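Aldehyde dehydrogenase (Burkholderia thailandensis, PDB 5J6B) probably oxidises aldehydes to carboxylic acids with a nicotinamide cofactor, and binds NADPH. Local coordinates at residues I300-V305 / E396-F401. Residues are numbered along the deposited sequence; the frame is centred on the assembly and turned at random.
Sequences IAHADV and ERFSDF
With CG of H302 anti to its backbone N (chi1 -165°) and CG of F398 lodged between its own backbone N and carbonyl carbon (chi1 82°), the two rings meet as a T-shaped pair where parallel strands 298-302 and 392-398 end, in the mixed sheet of what is, from the family fold, the catalytic domain. The imidazole turns its edge to the phenyl face, CD2 of H302 lying 3.7 Å from CE2 of F398 with the planes at 85°. On the same sheet face, CG2 of I300 sits 3.5 Å from CD1 of F398, and I300 runs beside E396, whose carboxylate is held by Y384 and R407. The backbones pair in parallel register: A301 N donates to E396 O, and F398 N donates to A301 O. A303 N carries the pairing one residue past the strand end, lying 2.8 Å from F398 O. On the face that carries A301 and R397, the extended R397 chain reaches past the strand end to lay its guanidinium against A303, NE and NH2 of R397 each 3.6 Å from A303 CB. H302 joins sheet to helix 303-319 as its N-cap: ND1 of H302 accepts from D304 N at 3.0 Å, while NE2 makes a weak, bent bond to S399 O.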
# COMPACT_ATOMS: atom_id res chain seq x y z
N ILE A 300 15.88 26.95 -20.64
CA ILE A 300 14.89 28.03 -20.65
C ILE A 300 15.14 28.84 -19.38
O ILE A 300 14.74 28.42 -18.28
CB ILE A 300 13.46 27.47 -20.69
CG1 ILE A 300 13.28 26.55 -21.91
CG2 ILE A 300 12.43 28.60 -20.70
CD1 ILE A 300 12.05 25.63 -21.84
N ALA A 301 15.80 29.99 -19.51
CA ALA A 301 16.33 30.73 -18.37
C ALA A 301 15.64 32.07 -18.22
O ALA A 301 15.43 32.79 -19.21
CB ALA A 301 17.84 30.95 -18.52
N HIS A 302 15.32 32.43 -16.97
CA HIS A 302 14.61 33.67 -16.69
C HIS A 302 15.49 34.88 -16.97
O HIS A 302 16.69 34.89 -16.69
CB HIS A 302 14.14 33.70 -15.23
CG HIS A 302 13.10 34.75 -14.97
ND1 HIS A 302 13.43 36.07 -14.72
CD2 HIS A 302 11.75 34.69 -14.91
CE1 HIS A 302 12.33 36.77 -14.53
NE2 HIS A 302 11.29 35.96 -14.64
N ALA A 303 14.86 35.93 -17.52
CA ALA A 303 15.54 37.16 -17.89
C ALA A 303 16.36 37.74 -16.74
O ALA A 303 17.41 38.34 -16.97
CB ALA A 303 14.51 38.19 -18.38
N ASP A 304 15.90 37.57 -15.50
CA ASP A 304 16.61 38.14 -14.36
C ASP A 304 17.99 37.53 -14.15
O ASP A 304 18.88 38.19 -13.59
CB ASP A 304 15.79 37.98 -13.08
CG ASP A 304 14.60 38.90 -13.03
OD1 ASP A 304 14.43 39.71 -13.96
OD2 ASP A 304 13.86 38.84 -12.03
N VAL A 305 18.19 36.27 -14.53
CA VAL A 305 19.48 35.60 -14.36
C VAL A 305 20.14 35.28 -15.68
O VAL A 305 21.23 34.69 -15.69
CB VAL A 305 19.35 34.32 -13.51
CG1 VAL A 305 18.75 34.63 -12.13
CG2 VAL A 305 18.51 33.27 -14.25
N GLU A 396 17.34 29.59 -24.38
CA GLU A 396 16.31 30.58 -24.67
C GLU A 396 15.91 31.27 -23.38
O GLU A 396 16.21 30.81 -22.27
CB GLU A 396 15.09 29.95 -25.37
CG GLU A 396 14.35 28.91 -24.51
CD GLU A 396 13.24 28.20 -25.28
OE1 GLU A 396 13.31 26.95 -25.45
OE2 GLU A 396 12.30 28.89 -25.73
N ARG A 397 15.22 32.39 -23.54
CA ARG A 397 14.97 33.36 -22.48
C ARG A 397 13.47 33.50 -22.25
O ARG A 397 12.69 33.55 -23.21
CB ARG A 397 15.58 34.71 -22.88
CG ARG A 397 15.48 35.84 -21.89
CD ARG A 397 16.12 37.08 -22.53
NE ARG A 397 15.97 38.26 -21.69
CZ ARG A 397 16.98 38.98 -21.22
NH1 ARG A 397 18.24 38.65 -21.50
NH2 ARG A 397 16.73 40.05 -20.46
N PHE A 398 13.06 33.59 -20.98
CA PHE A 398 11.65 33.84 -20.67
C PHE A 398 11.55 34.79 -19.48
O PHE A 398 12.55 35.12 -18.84
CB PHE A 398 10.88 32.54 -20.36
CG PHE A 398 11.06 32.05 -18.94
CD1 PHE A 398 12.21 31.36 -18.56
CD2 PHE A 398 10.08 32.29 -17.98
CE1 PHE A 398 12.37 30.91 -17.25
CE2 PHE A 398 10.23 31.86 -16.67
CZ PHE A 398 11.36 31.17 -16.30
N SER A 399 10.32 35.20 -19.18
CA SER A 399 10.04 36.02 -18.02
C SER A 399 8.77 35.55 -17.30
O SER A 399 8.69 35.59 -16.07
CB SER A 399 9.90 37.49 -18.43
OG SER A 399 9.46 38.26 -17.35
N ASP A 400 7.78 35.10 -18.06
CA ASP A 400 6.52 34.61 -17.50
C ASP A 400 6.60 33.11 -17.26
O ASP A 400 6.93 32.34 -18.18
CB ASP A 400 5.38 34.95 -18.47
CG ASP A 400 4.04 34.53 -17.93
OD1 ASP A 400 3.44 35.31 -17.18
OD2 ASP A 400 3.60 33.41 -18.27
N PHE A 401 6.28 32.67 -16.03
CA PHE A 401 6.51 31.26 -15.71
C PHE A 401 5.56 30.34 -16.48
O PHE A 401 5.95 29.22 -16.84
CB PHE A 401 6.41 31.01 -14.20
CG PHE A 401 6.93 29.65 -13.76
CD1 PHE A 401 6.05 28.64 -13.39
CD2 PHE A 401 8.29 29.38 -13.76
CE1 PHE A 401 6.52 27.39 -12.99
CE2 PHE A 401 8.78 28.12 -13.38
CZ PHE A 401 7.89 27.13 -12.99